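Local atomic coordinates of putative flagellar protein FliS (Parabacteroides merdae ATCC 43184, PDB entry 4YOK), a protein that is of unknown function, although it carries the name of a flagellar protein, and pairs a prealbumin-like domain with a second beta domain. Residues F120-R124 and V158-V163; T99-M103 and D128-S132. All coordinates share one frame; numbering follows the deposited sequence.

Contact 1 (120-124 with 158-163) and contact 2 (99-103 with 128-132) lie with their centres about 10 Å apart on the same side of the chain's centre. Their segments alternate along the sequence in the order 99-103, 120-124, 128-132, 158-163. Contact 1 joins two neighbouring strands within the three-stranded antiparallel sheet 102-111, 115-124, 161-168; contact 2 runs from that sheet's other outer strand to the start of strand 131-139 in the opposing four-stranded sheet. The two meet directly: N123 N lies 2.8 Å from M103 O, a probable hydrogen bond, and I131 CD1 packs against V159 and P160. Both therefore belong to one continuous packing region, where the three-stranded sheet faces strand 131-139 of the four-stranded one.

Contact 1. Residues F120-R124 and V158-V163; sequences FMINR and VVPGSV
I122 and V163 form the apolar centre, with CD1 of I122 3.6 Å from CG2 of V163. The isoleucine's CG1 stands beside its own backbone N (chi1 -62°), and the extended second torsion carries CD1 out to this methyl and to V158 CG1 at 3.9 Å, the I122 and V158 side chains crossing at about a right angle. The other methyl of V163, CG1, lies over one face of the F120 ring, 4.3 Å from its centroid and 26° off the normal: a CH-pi contact between side chains running side by side.

Behind these side chains the backbones pair in antiparallel fashion. F120 with V163 and I122 with G161 are hydrogen-bonded pairs, while M121 and S162 form the non-hydrogen-bonded pair between them. V163 N donates to F120 O at 2.8 Å, and I122 N donates to G161 O almost straight, with an N-H...O angle of 174°. G161 adopts a backbone conformation open mainly to glycine, and leaves the face beside I122 without a side chain at its position.

On the other face of the sheet, SE of selenomethionine M121 approaches S162 OG to 3.4 Å. At the polar edge the bend at chi3 of R124 brings its guanidinium to the proline, where P160 CG approaches NH1 obliquely at 3.5 Å.

Strand 115-124 is the middle of its sheet, with 161-168 on one flank and 102-111 on the other. F120 and I122 face the opposing sheet, meeting V134 of strand 131-139 and V185 and V187 of strand 182-189.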
loop_
_atom_site.group_PDB
_atom_site.type_symbol
_atom_site.label_atom_id
_atom_site.label_comp_id
_atom_site.label_asym_id
_atom_site.label_seq_id
_atom_site.Cartn_x
_atom_site.Cartn_y
_atom_site.Cartn_z
ATOM N N PHE A 120 2.770 -0.710 -17.716
ATOM C CA PHE A 120 2.005 -1.543 -16.780
ATOM C C PHE A 120 0.541 -1.507 -17.139
ATOM O O PHE A 120 0.136 -0.764 -18.045
ATOM C CB PHE A 120 2.221 -1.115 -15.296
ATOM C CG PHE A 120 1.967 0.349 -15.011
ATOM C CD1 PHE A 120 2.956 1.301 -15.243
ATOM C CD2 PHE A 120 0.780 0.762 -14.421
ATOM C CE1 PHE A 120 2.728 2.649 -14.969
ATOM C CE2 PHE A 120 0.563 2.114 -14.121
ATOM C CZ PHE A 120 1.520 3.051 -14.441
HETATM N N MSE A 121 -0.237 -2.355 -16.480
HETATM C CA MSE A 121 -1.678 -2.437 -16.663
HETATM C C MSE A 121 -2.401 -1.936 -15.418
HETATM O O MSE A 121 -2.016 -2.272 -14.298
HETATM C CB MSE A 121 -2.084 -3.896 -16.936
HETATM C CG MSE A 121 -1.685 -4.359 -18.306
HETATM SE SE MSE A 121 -3.252 -4.285 -19.445
HETATM C CE MSE A 121 -4.346 -5.670 -18.493
ATOM N N ILE A 122 -3.443 -1.143 -15.623
ATOM C CA ILE A 122 -4.308 -0.655 -14.551
ATOM C C ILE A 122 -5.641 -1.321 -14.770
ATOM O O ILE A 122 -6.289 -1.086 -15.800
ATOM C CB ILE A 122 -4.432 0.888 -14.471
ATOM C CG1 ILE A 122 -3.068 1.546 -14.175
ATOM C CG2 ILE A 122 -5.504 1.276 -13.401
ATOM C CD1 ILE A 122 -3.051 3.077 -14.452
ATOM N N ASN A 123 -6.011 -2.188 -13.846
ATOM C CA ASN A 123 -7.262 -2.938 -13.889
ATOM C C ASN A 123 -8.269 -2.301 -12.950
ATOM O O ASN A 123 -7.998 -2.193 -11.748
ATOM C CB ASN A 123 -6.993 -4.401 -13.479
ATOM C CG ASN A 123 -5.803 -5.000 -14.204
ATOM O OD1 ASN A 123 -5.855 -5.208 -15.410
ATOM N ND2 ASN A 123 -4.660 -5.140 -13.520
ATOM N N ARG A 124 -9.439 -1.912 -13.483
ATOM C CA ARG A 124 -10.505 -1.335 -12.668
ATOM C C ARG A 124 -11.281 -2.469 -11.984
ATOM O O ARG A 124 -11.823 -3.349 -12.666
ATOM C CB ARG A 124 -11.438 -0.450 -13.512
ATOM C CG ARG A 124 -12.502 0.259 -12.656
ATOM C CD ARG A 124 -13.421 1.201 -13.434
ATOM N NE ARG A 124 -14.047 0.513 -14.562
ATOM C CZ ARG A 124 -13.881 0.871 -15.833
ATOM N NH1 ARG A 124 -13.119 1.917 -16.144
ATOM N NH2 ARG A 124 -14.483 0.195 -16.802
ATOM N N VAL A 158 -4.748 9.602 -17.229
ATOM C CA VAL A 158 -4.679 8.151 -17.464
ATOM C C VAL A 158 -6.026 7.499 -17.173
ATOM O O VAL A 158 -6.714 7.864 -16.215
ATOM C CB VAL A 158 -3.541 7.501 -16.621
ATOM C CG1 VAL A 158 -3.367 6.018 -16.951
ATOM C CG2 VAL A 158 -2.220 8.239 -16.816
ATOM N N VAL A 159 -6.389 6.516 -17.995
ATOM C CA VAL A 159 -7.621 5.735 -17.835
ATOM C C VAL A 159 -7.223 4.246 -17.669
ATOM O O VAL A 159 -6.110 3.891 -18.050
ATOM C CB VAL A 159 -8.644 5.957 -19.003
ATOM C CG1 VAL A 159 -9.197 7.386 -18.995
ATOM C CG2 VAL A 159 -8.046 5.608 -20.365
ATOM N N PRO A 160 -8.106 3.352 -17.146
ATOM C CA PRO A 160 -7.729 1.931 -17.024
ATOM C C PRO A 160 -7.367 1.294 -18.368
ATOM O O PRO A 160 -7.861 1.710 -19.426
ATOM C CB PRO A 160 -8.993 1.290 -16.431
ATOM C CG PRO A 160 -9.649 2.396 -15.698
ATOM C CD PRO A 160 -9.461 3.578 -16.605
ATOM N N GLY A 161 -6.503 0.291 -18.299
ATOM C CA GLY A 161 -5.986 -0.435 -19.450
ATOM C C GLY A 161 -4.472 -0.442 -19.466
ATOM O O GLY A 161 -3.837 -0.304 -18.417
ATOM N N SER A 162 -3.880 -0.584 -20.659
ATOM C CA SER A 162 -2.420 -0.589 -20.808
ATOM C C SER A 162 -1.902 0.831 -20.693
ATOM O O SER A 162 -2.505 1.751 -21.249
ATOM C CB SER A 162 -2.021 -1.199 -22.152
ATOM O OG SER A 162 -2.426 -2.553 -22.205
ATOM N N VAL A 163 -0.828 1.029 -19.929
ATOM C CA VAL A 163 -0.255 2.352 -19.705
ATOM C C VAL A 163 1.232 2.326 -20.113
ATOM O O VAL A 163 1.926 1.332 -19.858
ATOM C CB VAL A 163 -0.469 2.751 -18.219
ATOM C CG1 VAL A 163 0.204 4.053 -17.894
ATOM C CG2 VAL A 163 -1.955 2.836 -17.892
#

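Contact 2. Residues T99-M103 and D128-S132; sequences TPYFM and DAKIS
F102 reaches across to I131 and the loop before it, and one CH-pi contact gives the clearest geometry. I131 CG1 lies 3.9 Å from the centroid of the F102 ring, 22° off its normal; it stands over the face but offset toward the rim, so its nearest ring atom is CZ, at 3.6 Å. The two side chains cross at a slant. With CG1 set beside the backbone N of I131 (chi1 -60°), it is this branch, rather than CG2, that meets the ring.

Contacts with the backbone occupy the ring's edge. K130 CA is in the ring plane there, and K130 C comes within 3.6 Å of F102 CZ; the lysine side chain sets off away from segment 99-103. The peptide carbon of A129 approaches F102 CZ obliquely, at 3.7 Å. The outer end of the phenyl ring is thus applied to the main chain of A129 and K130 as well as to a side chain.

The topology places this contact between two layers. F102 begins strand 102-111, an outer strand of the three-stranded sheet in the C-terminal domain, whose two-sheet form is consistent with an E-set (immunoglobulin-like) fold, whereas I131 begins a strand of the other sheet, so the aromatic side chain spans two layers of a beta-sandwich near its end. V187 and A189 of strand 182-189 and I122 of strand 115-124 also touch F102.

Purely apolar packing completes the contact around the methyl of A129. Its CB points toward segment 99-103 and sits 3.8 Å from F102 CZ and 4.0 Å from Y101 CD1, bringing the two successive aromatics to one small residue. The approach to the tyrosine ring is oblique, and the Y101 backbone is hydrogen-bonded to P76, I125 and V126.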
loop_
_atom_site.group_PDB
_atom_site.type_symbol
_atom_site.label_atom_id
_atom_site.label_comp_id
_atom_site.label_asym_id
_atom_site.label_seq_id
_atom_site.Cartn_x
_atom_site.Cartn_y
_atom_site.Cartn_z
ATOM N N THR A 99 -11.684 -4.588 -1.005
ATOM C CA THR A 99 -12.007 -4.425 -2.428
ATOM C C THR A 99 -11.311 -3.172 -2.947
ATOM O O THR A 99 -11.857 -2.075 -2.789
ATOM C CB THR A 99 -13.514 -4.378 -2.698
ATOM O OG1 THR A 99 -14.131 -5.482 -2.028
ATOM C CG2 THR A 99 -13.822 -4.420 -4.211
ATOM N N PRO A 100 -10.104 -3.318 -3.533
ATOM C CA PRO A 100 -9.396 -2.134 -4.064
ATOM C C PRO A 100 -10.159 -1.496 -5.216
ATOM O O PRO A 100 -10.884 -2.200 -5.917
ATOM C CB PRO A 100 -8.051 -2.694 -4.556
ATOM C CG PRO A 100 -7.940 -4.088 -3.969
ATOM C CD PRO A 100 -9.345 -4.563 -3.768
ATOM N N TYR A 101 -9.980 -0.178 -5.439
ATOM C CA TYR A 101 -10.612 0.506 -6.588
ATOM C C TYR A 101 -9.941 0.030 -7.877
ATOM O O TYR A 101 -10.610 -0.273 -8.856
ATOM C CB TYR A 101 -10.443 2.031 -6.442
ATOM C CG TYR A 101 -11.219 2.594 -5.281
ATOM C CD1 TYR A 101 -12.615 2.551 -5.264
ATOM C CD2 TYR A 101 -10.564 3.106 -4.163
ATOM C CE1 TYR A 101 -13.338 3.015 -4.168
ATOM C CE2 TYR A 101 -11.283 3.635 -3.085
ATOM C CZ TYR A 101 -12.668 3.587 -3.097
ATOM O OH TYR A 101 -13.399 4.068 -2.042
ATOM N N PHE A 102 -8.606 -0.063 -7.834
ATOM C CA PHE A 102 -7.738 -0.459 -8.943
ATOM C C PHE A 102 -6.632 -1.407 -8.498
ATOM O O PHE A 102 -6.226 -1.405 -7.343
ATOM C CB PHE A 102 -7.057 0.786 -9.579
ATOM C CG PHE A 102 -8.047 1.776 -10.148
ATOM C CD1 PHE A 102 -8.642 1.552 -11.388
ATOM C CD2 PHE A 102 -8.426 2.903 -9.420
ATOM C CE1 PHE A 102 -9.609 2.437 -11.889
ATOM C CE2 PHE A 102 -9.378 3.800 -9.931
ATOM C CZ PHE A 102 -9.981 3.542 -11.149
HETATM N N MSE A 103 -6.154 -2.212 -9.440
HETATM C CA MSE A 103 -5.002 -3.082 -9.256
HETATM C C MSE A 103 -4.010 -2.758 -10.379
HETATM O O MSE A 103 -4.415 -2.521 -11.516
HETATM C CB MSE A 103 -5.377 -4.585 -9.240
HETATM C CG MSE A 103 -6.166 -5.013 -8.000
HETATM SE SE MSE A 103 -5.109 -4.983 -6.316
HETATM C CE MSE A 103 -3.937 -6.484 -6.719
ATOM N N ASP A 128 -17.556 1.922 -10.807
ATOM C CA ASP A 128 -17.696 3.369 -11.000
ATOM C C ASP A 128 -16.465 4.166 -10.534
ATOM O O ASP A 128 -16.524 5.392 -10.469
ATOM C CB ASP A 128 -18.960 3.879 -10.290
ATOM C CG ASP A 128 -20.234 3.662 -11.075
ATOM O OD1 ASP A 128 -20.169 3.664 -12.328
ATOM O OD2 ASP A 128 -21.307 3.544 -10.443
ATOM N N ALA A 129 -15.341 3.485 -10.271
ATOM C CA ALA A 129 -14.127 4.174 -9.842
ATOM C C ALA A 129 -13.448 4.861 -11.021
ATOM O O ALA A 129 -13.474 4.357 -12.155
ATOM C CB ALA A 129 -13.167 3.194 -9.178
ATOM N N LYS A 130 -12.824 6.011 -10.735
ATOM C CA LYS A 130 -12.111 6.822 -11.713
ATOM C C LYS A 130 -10.705 7.092 -11.212
ATOM O O LYS A 130 -10.517 7.287 -10.007
ATOM C CB LYS A 130 -12.840 8.161 -11.972
ATOM C CG LYS A 130 -14.251 8.046 -12.572
ATOM C CD LYS A 130 -14.256 7.517 -14.014
ATOM C CE LYS A 130 -15.647 7.310 -14.573
ATOM N NZ LYS A 130 -16.253 8.581 -15.049
ATOM N N ILE A 131 -9.743 7.202 -12.126
ATOM C CA ILE A 131 -8.350 7.479 -11.727
ATOM C C ILE A 131 -8.156 8.985 -11.528
ATOM O O ILE A 131 -8.495 9.763 -12.410
ATOM C CB ILE A 131 -7.314 6.922 -12.749
ATOM C CG1 ILE A 131 -7.432 5.388 -12.921
ATOM C CG2 ILE A 131 -5.870 7.343 -12.375
ATOM C CD1 ILE A 131 -6.762 4.835 -14.158
ATOM N N SER A 132 -7.619 9.386 -10.363
ATOM C CA SER A 132 -7.313 10.789 -10.048
ATOM C C SER A 132 -5.902 11.123 -10.590
ATOM O O SER A 132 -5.729 12.077 -11.361
ATOM C CB SER A 132 -7.397 11.024 -8.538
ATOM O OG SER A 132 -6.946 12.333 -8.224
#